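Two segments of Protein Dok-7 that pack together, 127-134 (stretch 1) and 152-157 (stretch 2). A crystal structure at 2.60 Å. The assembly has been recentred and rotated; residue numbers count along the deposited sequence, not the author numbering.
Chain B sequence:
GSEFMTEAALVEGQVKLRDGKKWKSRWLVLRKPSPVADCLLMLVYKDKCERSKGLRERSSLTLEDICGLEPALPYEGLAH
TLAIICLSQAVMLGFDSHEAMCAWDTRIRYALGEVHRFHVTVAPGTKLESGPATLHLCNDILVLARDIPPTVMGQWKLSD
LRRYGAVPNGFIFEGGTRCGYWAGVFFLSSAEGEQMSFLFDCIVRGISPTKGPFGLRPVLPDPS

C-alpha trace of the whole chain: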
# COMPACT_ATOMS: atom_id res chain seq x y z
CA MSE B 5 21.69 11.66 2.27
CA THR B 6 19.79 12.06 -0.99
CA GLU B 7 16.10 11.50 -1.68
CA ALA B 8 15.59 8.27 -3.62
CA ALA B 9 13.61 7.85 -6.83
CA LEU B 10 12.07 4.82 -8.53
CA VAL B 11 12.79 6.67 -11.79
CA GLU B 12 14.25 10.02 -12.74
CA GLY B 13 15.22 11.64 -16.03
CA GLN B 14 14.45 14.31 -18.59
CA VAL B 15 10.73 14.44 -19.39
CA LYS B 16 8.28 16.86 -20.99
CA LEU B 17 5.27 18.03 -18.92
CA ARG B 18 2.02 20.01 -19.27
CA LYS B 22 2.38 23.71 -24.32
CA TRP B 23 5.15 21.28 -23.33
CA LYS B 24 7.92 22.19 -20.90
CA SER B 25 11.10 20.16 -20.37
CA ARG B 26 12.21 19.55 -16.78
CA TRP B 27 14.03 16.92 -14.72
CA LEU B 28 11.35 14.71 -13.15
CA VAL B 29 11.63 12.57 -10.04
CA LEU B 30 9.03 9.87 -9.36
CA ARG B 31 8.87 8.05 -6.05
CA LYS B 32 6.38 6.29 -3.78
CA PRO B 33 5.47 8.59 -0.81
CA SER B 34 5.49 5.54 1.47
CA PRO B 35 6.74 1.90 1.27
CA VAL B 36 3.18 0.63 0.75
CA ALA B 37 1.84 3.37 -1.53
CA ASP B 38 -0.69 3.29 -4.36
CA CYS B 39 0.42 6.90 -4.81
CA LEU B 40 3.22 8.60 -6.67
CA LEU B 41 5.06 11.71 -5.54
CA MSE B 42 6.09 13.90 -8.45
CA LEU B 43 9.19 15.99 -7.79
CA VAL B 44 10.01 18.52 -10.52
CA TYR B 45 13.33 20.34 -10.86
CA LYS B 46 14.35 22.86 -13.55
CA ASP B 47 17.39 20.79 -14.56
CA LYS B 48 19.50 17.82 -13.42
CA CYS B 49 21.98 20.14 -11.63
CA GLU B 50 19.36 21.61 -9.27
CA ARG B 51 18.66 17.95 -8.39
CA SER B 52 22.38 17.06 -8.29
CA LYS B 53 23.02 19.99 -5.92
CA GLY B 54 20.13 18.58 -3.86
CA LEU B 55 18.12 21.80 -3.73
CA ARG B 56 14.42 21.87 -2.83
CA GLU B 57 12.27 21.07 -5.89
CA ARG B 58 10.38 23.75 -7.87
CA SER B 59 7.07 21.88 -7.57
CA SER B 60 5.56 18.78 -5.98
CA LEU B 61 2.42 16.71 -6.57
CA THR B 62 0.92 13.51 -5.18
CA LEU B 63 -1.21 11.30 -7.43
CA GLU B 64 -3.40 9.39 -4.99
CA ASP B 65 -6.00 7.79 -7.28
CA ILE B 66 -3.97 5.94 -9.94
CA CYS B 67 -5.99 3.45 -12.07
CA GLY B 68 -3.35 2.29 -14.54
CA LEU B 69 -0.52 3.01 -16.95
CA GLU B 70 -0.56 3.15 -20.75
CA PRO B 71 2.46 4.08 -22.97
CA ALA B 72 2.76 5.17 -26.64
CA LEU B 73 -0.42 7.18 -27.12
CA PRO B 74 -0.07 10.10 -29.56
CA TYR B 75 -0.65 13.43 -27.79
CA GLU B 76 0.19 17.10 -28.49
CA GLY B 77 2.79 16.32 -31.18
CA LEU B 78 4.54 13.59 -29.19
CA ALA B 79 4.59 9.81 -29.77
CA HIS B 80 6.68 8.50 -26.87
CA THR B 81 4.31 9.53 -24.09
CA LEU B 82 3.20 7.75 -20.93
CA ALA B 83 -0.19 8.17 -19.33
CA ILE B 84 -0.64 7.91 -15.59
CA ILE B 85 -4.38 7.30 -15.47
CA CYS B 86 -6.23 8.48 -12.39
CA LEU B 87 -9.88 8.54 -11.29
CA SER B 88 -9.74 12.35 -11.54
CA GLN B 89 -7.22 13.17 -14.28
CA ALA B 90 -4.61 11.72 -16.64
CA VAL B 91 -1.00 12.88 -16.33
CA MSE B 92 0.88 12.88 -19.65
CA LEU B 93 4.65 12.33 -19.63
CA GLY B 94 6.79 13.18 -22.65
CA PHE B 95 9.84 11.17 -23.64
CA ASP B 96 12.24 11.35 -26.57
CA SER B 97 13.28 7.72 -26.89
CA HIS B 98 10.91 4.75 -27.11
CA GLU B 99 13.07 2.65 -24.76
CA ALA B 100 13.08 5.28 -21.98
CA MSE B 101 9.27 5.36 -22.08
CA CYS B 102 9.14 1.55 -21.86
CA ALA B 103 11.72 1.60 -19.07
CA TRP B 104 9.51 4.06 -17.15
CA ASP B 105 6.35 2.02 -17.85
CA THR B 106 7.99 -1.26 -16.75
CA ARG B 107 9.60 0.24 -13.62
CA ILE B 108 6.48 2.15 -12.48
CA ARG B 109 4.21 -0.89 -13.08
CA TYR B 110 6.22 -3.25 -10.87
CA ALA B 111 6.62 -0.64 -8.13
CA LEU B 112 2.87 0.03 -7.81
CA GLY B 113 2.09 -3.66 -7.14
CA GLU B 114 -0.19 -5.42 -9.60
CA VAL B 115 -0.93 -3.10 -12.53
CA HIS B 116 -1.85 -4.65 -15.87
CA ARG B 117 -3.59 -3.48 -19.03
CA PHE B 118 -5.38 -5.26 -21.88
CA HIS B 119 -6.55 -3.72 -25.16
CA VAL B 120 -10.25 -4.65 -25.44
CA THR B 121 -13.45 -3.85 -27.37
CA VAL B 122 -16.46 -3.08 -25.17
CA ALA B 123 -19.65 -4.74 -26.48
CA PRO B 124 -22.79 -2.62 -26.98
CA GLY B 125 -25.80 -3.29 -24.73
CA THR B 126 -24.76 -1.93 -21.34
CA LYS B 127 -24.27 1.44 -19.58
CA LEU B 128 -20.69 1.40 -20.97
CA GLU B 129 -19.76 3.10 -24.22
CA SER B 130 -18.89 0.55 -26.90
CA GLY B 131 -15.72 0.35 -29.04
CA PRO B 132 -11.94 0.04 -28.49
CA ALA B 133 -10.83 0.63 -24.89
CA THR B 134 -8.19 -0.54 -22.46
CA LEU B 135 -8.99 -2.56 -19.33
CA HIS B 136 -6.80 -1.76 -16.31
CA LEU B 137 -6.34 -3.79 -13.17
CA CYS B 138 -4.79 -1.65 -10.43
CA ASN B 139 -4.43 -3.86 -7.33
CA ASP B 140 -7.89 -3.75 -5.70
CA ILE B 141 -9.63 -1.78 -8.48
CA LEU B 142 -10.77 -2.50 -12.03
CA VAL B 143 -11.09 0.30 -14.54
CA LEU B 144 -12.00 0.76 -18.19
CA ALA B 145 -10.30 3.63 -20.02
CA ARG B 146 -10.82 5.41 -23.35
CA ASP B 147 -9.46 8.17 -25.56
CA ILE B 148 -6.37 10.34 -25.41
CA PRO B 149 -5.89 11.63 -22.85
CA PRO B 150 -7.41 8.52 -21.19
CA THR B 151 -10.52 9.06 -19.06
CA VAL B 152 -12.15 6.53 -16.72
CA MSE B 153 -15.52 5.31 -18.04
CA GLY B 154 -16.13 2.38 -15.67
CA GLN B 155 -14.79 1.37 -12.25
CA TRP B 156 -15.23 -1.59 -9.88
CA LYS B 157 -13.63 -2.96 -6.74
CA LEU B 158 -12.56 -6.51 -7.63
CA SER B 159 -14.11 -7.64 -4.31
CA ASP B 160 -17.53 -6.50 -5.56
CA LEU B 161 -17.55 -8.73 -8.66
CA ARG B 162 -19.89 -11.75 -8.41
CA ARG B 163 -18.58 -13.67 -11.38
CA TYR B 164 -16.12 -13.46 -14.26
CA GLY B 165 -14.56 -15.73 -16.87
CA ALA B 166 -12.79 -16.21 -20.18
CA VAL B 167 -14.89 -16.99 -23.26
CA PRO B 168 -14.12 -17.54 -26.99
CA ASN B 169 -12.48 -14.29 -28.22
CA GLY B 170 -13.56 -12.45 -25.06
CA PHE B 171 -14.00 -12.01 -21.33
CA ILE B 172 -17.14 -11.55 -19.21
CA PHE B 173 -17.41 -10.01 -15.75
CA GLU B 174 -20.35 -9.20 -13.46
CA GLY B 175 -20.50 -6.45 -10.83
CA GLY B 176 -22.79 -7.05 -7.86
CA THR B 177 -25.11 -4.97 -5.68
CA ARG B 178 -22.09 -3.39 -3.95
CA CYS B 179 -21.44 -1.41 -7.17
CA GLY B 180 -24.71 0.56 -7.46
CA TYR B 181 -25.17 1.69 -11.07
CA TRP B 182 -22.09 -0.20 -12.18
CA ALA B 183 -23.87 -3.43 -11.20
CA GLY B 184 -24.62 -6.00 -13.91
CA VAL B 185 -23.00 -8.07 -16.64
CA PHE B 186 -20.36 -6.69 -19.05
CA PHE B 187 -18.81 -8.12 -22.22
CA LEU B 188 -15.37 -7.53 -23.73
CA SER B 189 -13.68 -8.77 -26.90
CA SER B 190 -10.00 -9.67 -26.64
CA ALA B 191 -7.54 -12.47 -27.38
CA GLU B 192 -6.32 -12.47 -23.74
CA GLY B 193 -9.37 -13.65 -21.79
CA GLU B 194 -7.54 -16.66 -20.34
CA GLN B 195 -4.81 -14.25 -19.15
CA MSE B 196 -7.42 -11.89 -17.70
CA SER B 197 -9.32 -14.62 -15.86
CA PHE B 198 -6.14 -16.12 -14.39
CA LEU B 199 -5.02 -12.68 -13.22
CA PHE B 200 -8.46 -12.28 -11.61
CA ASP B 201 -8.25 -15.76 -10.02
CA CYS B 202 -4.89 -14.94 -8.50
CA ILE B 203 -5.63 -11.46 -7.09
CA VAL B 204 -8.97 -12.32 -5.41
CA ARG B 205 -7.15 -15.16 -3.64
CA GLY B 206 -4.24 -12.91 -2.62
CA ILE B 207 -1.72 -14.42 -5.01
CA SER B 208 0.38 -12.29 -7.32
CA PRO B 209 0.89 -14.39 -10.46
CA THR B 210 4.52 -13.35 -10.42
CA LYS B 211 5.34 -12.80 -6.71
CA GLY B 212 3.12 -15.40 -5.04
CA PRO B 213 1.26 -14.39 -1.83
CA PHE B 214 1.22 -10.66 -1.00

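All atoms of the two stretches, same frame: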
# COMPACT_ATOMS: atom_id res chain seq x y z
N LYS B 127 -24.51 0.03 -19.91
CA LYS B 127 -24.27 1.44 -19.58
C LYS B 127 -22.96 1.96 -20.19
O LYS B 127 -22.80 3.16 -20.40
CB LYS B 127 -24.24 1.64 -18.06
CG LYS B 127 -25.28 2.59 -17.45
CD LYS B 127 -26.53 1.87 -16.92
CE LYS B 127 -27.68 1.92 -17.92
NZ LYS B 127 -28.80 0.98 -17.58
N LEU B 128 -22.01 1.05 -20.44
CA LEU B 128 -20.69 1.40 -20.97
C LEU B 128 -20.73 1.74 -22.45
O LEU B 128 -21.43 1.09 -23.24
CB LEU B 128 -19.70 0.25 -20.77
CG LEU B 128 -19.39 -0.35 -19.39
CD1 LEU B 128 -18.60 -1.63 -19.56
CD2 LEU B 128 -18.63 0.63 -18.50
N GLU B 129 -19.97 2.77 -22.82
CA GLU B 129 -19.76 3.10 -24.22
C GLU B 129 -19.04 1.95 -24.92
O GLU B 129 -18.09 1.38 -24.38
CB GLU B 129 -18.93 4.38 -24.32
CG GLU B 129 -18.88 4.97 -25.73
CD GLU B 129 -17.92 6.15 -25.84
OE1 GLU B 129 -17.29 6.53 -24.83
OE2 GLU B 129 -17.80 6.69 -26.96
N SER B 130 -19.50 1.62 -26.11
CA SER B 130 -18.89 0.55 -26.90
C SER B 130 -17.67 1.03 -27.69
O SER B 130 -17.45 2.24 -27.84
CB SER B 130 -19.93 -0.08 -27.83
OG SER B 130 -20.45 0.87 -28.74
N GLY B 131 -16.88 0.08 -28.19
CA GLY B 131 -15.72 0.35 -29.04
C GLY B 131 -14.40 0.05 -28.36
O GLY B 131 -14.39 -0.36 -27.19
N PRO B 132 -13.27 0.25 -29.07
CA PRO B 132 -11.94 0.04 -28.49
C PRO B 132 -11.76 0.77 -27.15
O PRO B 132 -12.23 1.90 -26.97
CB PRO B 132 -11.00 0.63 -29.54
CG PRO B 132 -11.73 0.44 -30.82
CD PRO B 132 -13.17 0.69 -30.48
N ALA B 133 -11.10 0.10 -26.22
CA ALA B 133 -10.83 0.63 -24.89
C ALA B 133 -9.71 -0.19 -24.29
O ALA B 133 -9.31 -1.20 -24.86
CB ALA B 133 -12.06 0.53 -24.02
N THR B 134 -9.21 0.24 -23.14
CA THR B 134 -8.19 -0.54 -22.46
C THR B 134 -8.63 -0.86 -21.03
O THR B 134 -9.00 0.04 -20.28
CB THR B 134 -6.80 0.15 -22.52
OG1 THR B 134 -5.91 -0.48 -21.60
CG2 THR B 134 -6.90 1.62 -22.19
N VAL B 152 -11.53 7.71 -17.32
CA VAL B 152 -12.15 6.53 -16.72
C VAL B 152 -13.65 6.52 -17.00
O VAL B 152 -14.36 7.46 -16.64
CB VAL B 152 -11.87 6.48 -15.19
CG1 VAL B 152 -12.73 5.42 -14.48
CG2 VAL B 152 -10.40 6.23 -14.93
N MSE B 153 -14.11 5.45 -17.65
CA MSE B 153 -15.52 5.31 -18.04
C MSE B 153 -16.26 4.22 -17.27
O MSE B 153 -17.48 4.07 -17.43
CB MSE B 153 -15.61 5.02 -19.54
CG MSE B 153 -14.73 3.88 -20.00
SE MSE B 153 -15.46 2.93 -21.54
CE MSE B 153 -13.88 1.92 -22.01
N GLY B 154 -15.54 3.45 -16.46
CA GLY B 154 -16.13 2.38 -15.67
C GLY B 154 -15.15 1.93 -14.61
O GLY B 154 -13.96 1.77 -14.89
N GLN B 155 -15.64 1.75 -13.38
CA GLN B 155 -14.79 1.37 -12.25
C GLN B 155 -15.47 0.42 -11.27
O GLN B 155 -16.64 0.60 -10.92
CB GLN B 155 -14.29 2.61 -11.50
CG GLN B 155 -15.39 3.49 -10.91
CD GLN B 155 -14.85 4.68 -10.13
OE1 GLN B 155 -15.09 5.83 -10.48
NE2 GLN B 155 -14.10 4.40 -9.07
N TRP B 156 -14.73 -0.60 -10.83
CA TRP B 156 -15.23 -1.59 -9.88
C TRP B 156 -14.12 -1.95 -8.90
O TRP B 156 -12.95 -2.00 -9.28
CB TRP B 156 -15.66 -2.87 -10.62
CG TRP B 156 -16.66 -2.69 -11.73
CD1 TRP B 156 -18.01 -2.88 -11.65
CD2 TRP B 156 -16.40 -2.30 -13.09
NE1 TRP B 156 -18.61 -2.63 -12.87
CE2 TRP B 156 -17.64 -2.27 -13.77
CE3 TRP B 156 -15.23 -1.97 -13.79
CZ2 TRP B 156 -17.75 -1.91 -15.12
CZ3 TRP B 156 -15.34 -1.62 -15.13
CH2 TRP B 156 -16.59 -1.59 -15.78
N LYS B 157 -14.49 -2.19 -7.64
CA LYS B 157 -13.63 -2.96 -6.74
C LYS B 157 -13.72 -4.40 -7.22
O LYS B 157 -14.82 -4.90 -7.48
CB LYS B 157 -14.13 -2.90 -5.29
CG LYS B 157 -13.85 -1.62 -4.52
CD LYS B 157 -13.85 -1.91 -3.02
CE LYS B 157 -14.73 -0.93 -2.24
NZ LYS B 157 -14.35 0.50 -2.42

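This is a small, side-chain-mediated apolar contact, in which Leu128 and Ala133 of a mostly irregular segment pack against Met153, Gly154 and Trp156 of a strand without any hydrogen bond between the two. The surface buried, 258 Å² summed over both sides, is modest, and the backbones stay apart: the closest CA atoms, those of Leu128 and Gly154, are 7.1 Å from each other, leaving side chains to fill the gap.

Met153, a selenomethionine, gives up the largest area, 96 Å². Its CA-to-CB bond points toward the other stretch, and with chi1 at p and chi2 and chi3 at t the chain extends until its methyl CE lies 3.0 Å from CB of Ala133. At 3.0 Å, CE of Met153 and CB of Ala133 are closer than a normal methyl-methyl contact of about 3.6 to 4 Å, so the two side chains clearly meet, but the exact distance should not be leaned on at 2.60 Å resolution. Ala133 in turn directs its CB toward the strand. Along the way, SE of Met153 passes 4.2 Å from the backbone O of Glu129, a proximity with no hydrogen bond attached.

Leu128 supplies the second anchor. Its CA-to-CB bond runs sideways, but the m,t rotamer brings the end of the side chain nearer, and CD2 serves three neighbours: it lies 3.8 Å from O of Met153, 4.2 Å from CA of Gly154 and 4.1 Å from CH2 of Trp156. The approach to the indole is oblique. Trp156 likewise starts sideways and reaches inward with its ring, while its NE1 is hydrogen-bonded elsewhere in the structure.

Gly154 makes room for this arrangement: an ideal CB there would point toward stretch 1 and sit 2.9 Å from CD2 of Leu128, a clash. By contrast, Gln155, between Gly154 and Trp156, points away and takes no part.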